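Local coordinates for protein MNMC2 (Aquifex aeolicus, PDB 3VYW) that transfers a methyl group from S-adenosylmethionine to a modified wobble uridine of tRNA, working without the oxidase domain usually fused to such enzymes, at residues P265-E268 and N269-R272. Sequence-based numbering, arbitrary orientation.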
ATOM      1  N   PRO A 265       2.993   9.898 -17.552  1.00 63.71           N
ATOM      2  CA  PRO A 265       3.896   8.867 -18.021  1.00 68.71           C
ATOM      3  C   PRO A 265       5.402   8.954 -17.731  1.00 70.12           C
ATOM      4  O   PRO A 265       6.038   9.943 -17.524  1.00 76.23           O
ATOM      5  CB  PRO A 265       3.594   8.827 -19.500  1.00 65.31           C
ATOM      6  CG  PRO A 265       2.880  10.095 -19.795  1.00 65.64           C
ATOM      7  CD  PRO A 265       2.825  10.916 -18.569  1.00 61.94           C
HETATM    8  N   MSE A 266       5.532   7.581 -17.428  1.00 66.22           N
HETATM    9  CA  MSE A 266       6.811   7.203 -16.950  1.00 63.01           C
HETATM   10  C   MSE A 266       7.765   7.540 -18.133  1.00 60.70           C
HETATM   11  O   MSE A 266       7.347   7.677 -19.253  1.00 54.63           O
HETATM   12  CB  MSE A 266       7.041   5.643 -16.796  1.00 55.97           C
HETATM   13  CG  MSE A 266       5.815   4.969 -16.098  1.00 67.53           C
HETATM   14 SE   MSE A 266       6.246   3.132 -15.644  1.00 75.87          SE
HETATM   15  CE  MSE A 266       5.987   2.162 -17.205  1.00 74.66           C
ATOM     16  N   GLU A 267       8.791   7.227 -17.452  1.00 60.66           N
ATOM     17  CA  GLU A 267       9.698   8.105 -18.067  1.00 64.88           C
ATOM     18  C   GLU A 267      10.555   7.077 -18.712  1.00 59.30           C
ATOM     19  O   GLU A 267      10.386   5.939 -18.456  1.00 60.26           O
ATOM     20  CB  GLU A 267      10.635   8.647 -17.096  1.00 69.33           C
ATOM     21  CG  GLU A 267       9.800   9.486 -16.214  1.00 77.40           C
ATOM     22  CD  GLU A 267      10.428  10.858 -16.267  1.00 87.36           C
ATOM     23  OE1 GLU A 267      11.123  11.365 -15.372  1.00 92.12           O
ATOM     24  OE2 GLU A 267      10.229  11.377 -17.377  1.00 88.31           O
ATOM     25  N   GLU A 268      11.511   7.472 -19.518  1.00 55.48           N
ATOM     26  CA  GLU A 268      12.242   6.510 -20.291  1.00 53.30           C
ATOM     27  C   GLU A 268      12.976   5.508 -19.446  1.00 46.21           C
ATOM     28  O   GLU A 268      12.892   4.354 -19.714  1.00 43.59           O
ATOM     29  CB  GLU A 268      13.227   7.247 -21.193  1.00 55.63           C
ATOM     30  CG  GLU A 268      14.236   6.375 -21.914  1.00 70.34           C
ATOM     31  CD  GLU A 268      15.607   6.377 -21.267  1.00 86.71           C
ATOM     32  OE1 GLU A 268      16.262   5.324 -21.248  1.00 90.36           O
ATOM     33  OE2 GLU A 268      16.038   7.428 -20.766  1.00 97.76           O
ATOM     34  N   ASN A 269      13.673   5.963 -18.422  1.00 45.76           N
ATOM     35  CA  ASN A 269      14.491   5.111 -17.576  1.00 45.70           C
ATOM     36  C   ASN A 269      13.686   4.165 -16.732  1.00 48.49           C
ATOM     37  O   ASN A 269      14.150   3.138 -16.319  1.00 41.90           O
ATOM     38  CB  ASN A 269      15.429   5.927 -16.727  1.00 51.60           C
ATOM     39  CG  ASN A 269      14.711   6.957 -15.897  1.00 66.71           C
ATOM     40  OD1 ASN A 269      14.729   6.912 -14.684  1.00 71.76           O
ATOM     41  ND2 ASN A 269      14.084   7.910 -16.555  1.00 72.79           N
ATOM     42  N   GLU A 270      12.480   4.583 -16.438  1.00 40.81           N
ATOM     43  CA  GLU A 270      11.541   3.788 -15.718  1.00 41.73           C
ATOM     44  C   GLU A 270      11.069   2.606 -16.488  1.00 39.38           C
ATOM     45  O   GLU A 270      10.939   1.551 -15.967  1.00 38.37           O
ATOM     46  CB  GLU A 270      10.364   4.642 -15.321  1.00 46.26           C
ATOM     47  CG  GLU A 270      10.629   5.442 -14.079  1.00 51.44           C
ATOM     48  CD  GLU A 270       9.401   6.118 -13.528  1.00 67.46           C
ATOM     49  OE1 GLU A 270       8.812   6.950 -14.226  1.00 66.44           O
ATOM     50  OE2 GLU A 270       9.033   5.830 -12.381  1.00 65.10           O
ATOM     51  N   VAL A 271      10.774   2.834 -17.734  1.00 38.44           N
ATOM     52  CA  VAL A 271      10.340   1.823 -18.658  1.00 35.33           C
ATOM     53  C   VAL A 271      11.411   0.824 -18.922  1.00 31.18           C
ATOM     54  O   VAL A 271      11.168  -0.325 -19.094  1.00 31.85           O
ATOM     55  CB  VAL A 271       9.892   2.481 -19.950  1.00 36.16           C
ATOM     56  CG1 VAL A 271       9.382   1.466 -20.909  1.00 34.81           C
ATOM     57  CG2 VAL A 271       8.812   3.469 -19.638  1.00 37.81           C
ATOM     58  N   ARG A 272      12.610   1.333 -18.999  1.00 29.04           N
ATOM     59  CA  ARG A 272      13.771   0.564 -19.269  1.00 29.05           C
ATOM     60  C   ARG A 272      14.038  -0.422 -18.187  1.00 31.86           C
ATOM     61  O   ARG A 272      14.370  -1.526 -18.438  1.00 32.95           O
ATOM     62  CB  ARG A 272      14.937   1.515 -19.423  1.00 29.29           C
ATOM     63  CG  ARG A 272      16.239   0.855 -19.749  1.00 32.65           C
ATOM     64  CD  ARG A 272      17.286   1.818 -20.272  1.00 38.65           C
ATOM     65  NE  ARG A 272      18.319   1.079 -20.957  1.00 43.95           N
ATOM     66  CZ  ARG A 272      19.327   0.474 -20.349  1.00 55.82           C
ATOM     67  NH1 ARG A 272      19.465   0.562 -19.052  1.00 54.13           N
ATOM     68  NH2 ARG A 272      20.198  -0.225 -21.043  1.00 55.58           N
TER
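A hydrophobic staple and one half of a capping box meet where the loop after strand 253-258 turns into helix 268-276, joining Met266 to Val271 and Glu267 to Glu270. Glu267 is the N-cap. Its carbonyl O takes the first full helical bond, from Val271 N at 3.2 Å and nearly straight (161°), with a weak second one from Glu270 N. One residue further along, Arg272 N bonds to Glu268 O at 3.1 Å. Glu270 has CG anti to its carbonyl carbon (chi1 -82°) and runs straight from there, which carries its carboxylate to the loop before the helix: OE1 accepts a weak bond from Glu267 N (3.2 Å) and rests against Met266 CB (3.4 Å). Its OE2 forms a salt bridge with Arg232 and a hydrogen bond with Ser244, so a glutamate suits this buried place, tying the helix start to helix 229-237 and strand 241-246. With an alanine here, Arg232 would probably lose its anionic mate and Glu267 N its side-chain acceptor. Met266, present as selenomethionine, bends at its last torsion (chi3 -82°), which brings CE to 4.0 Å from Val271 CG2; the long flexible chain spans the turn to the compact branched one. Apolar contact between the residue before the N-cap and the fourth after it defines the hydrophobic staple of helix N-termini.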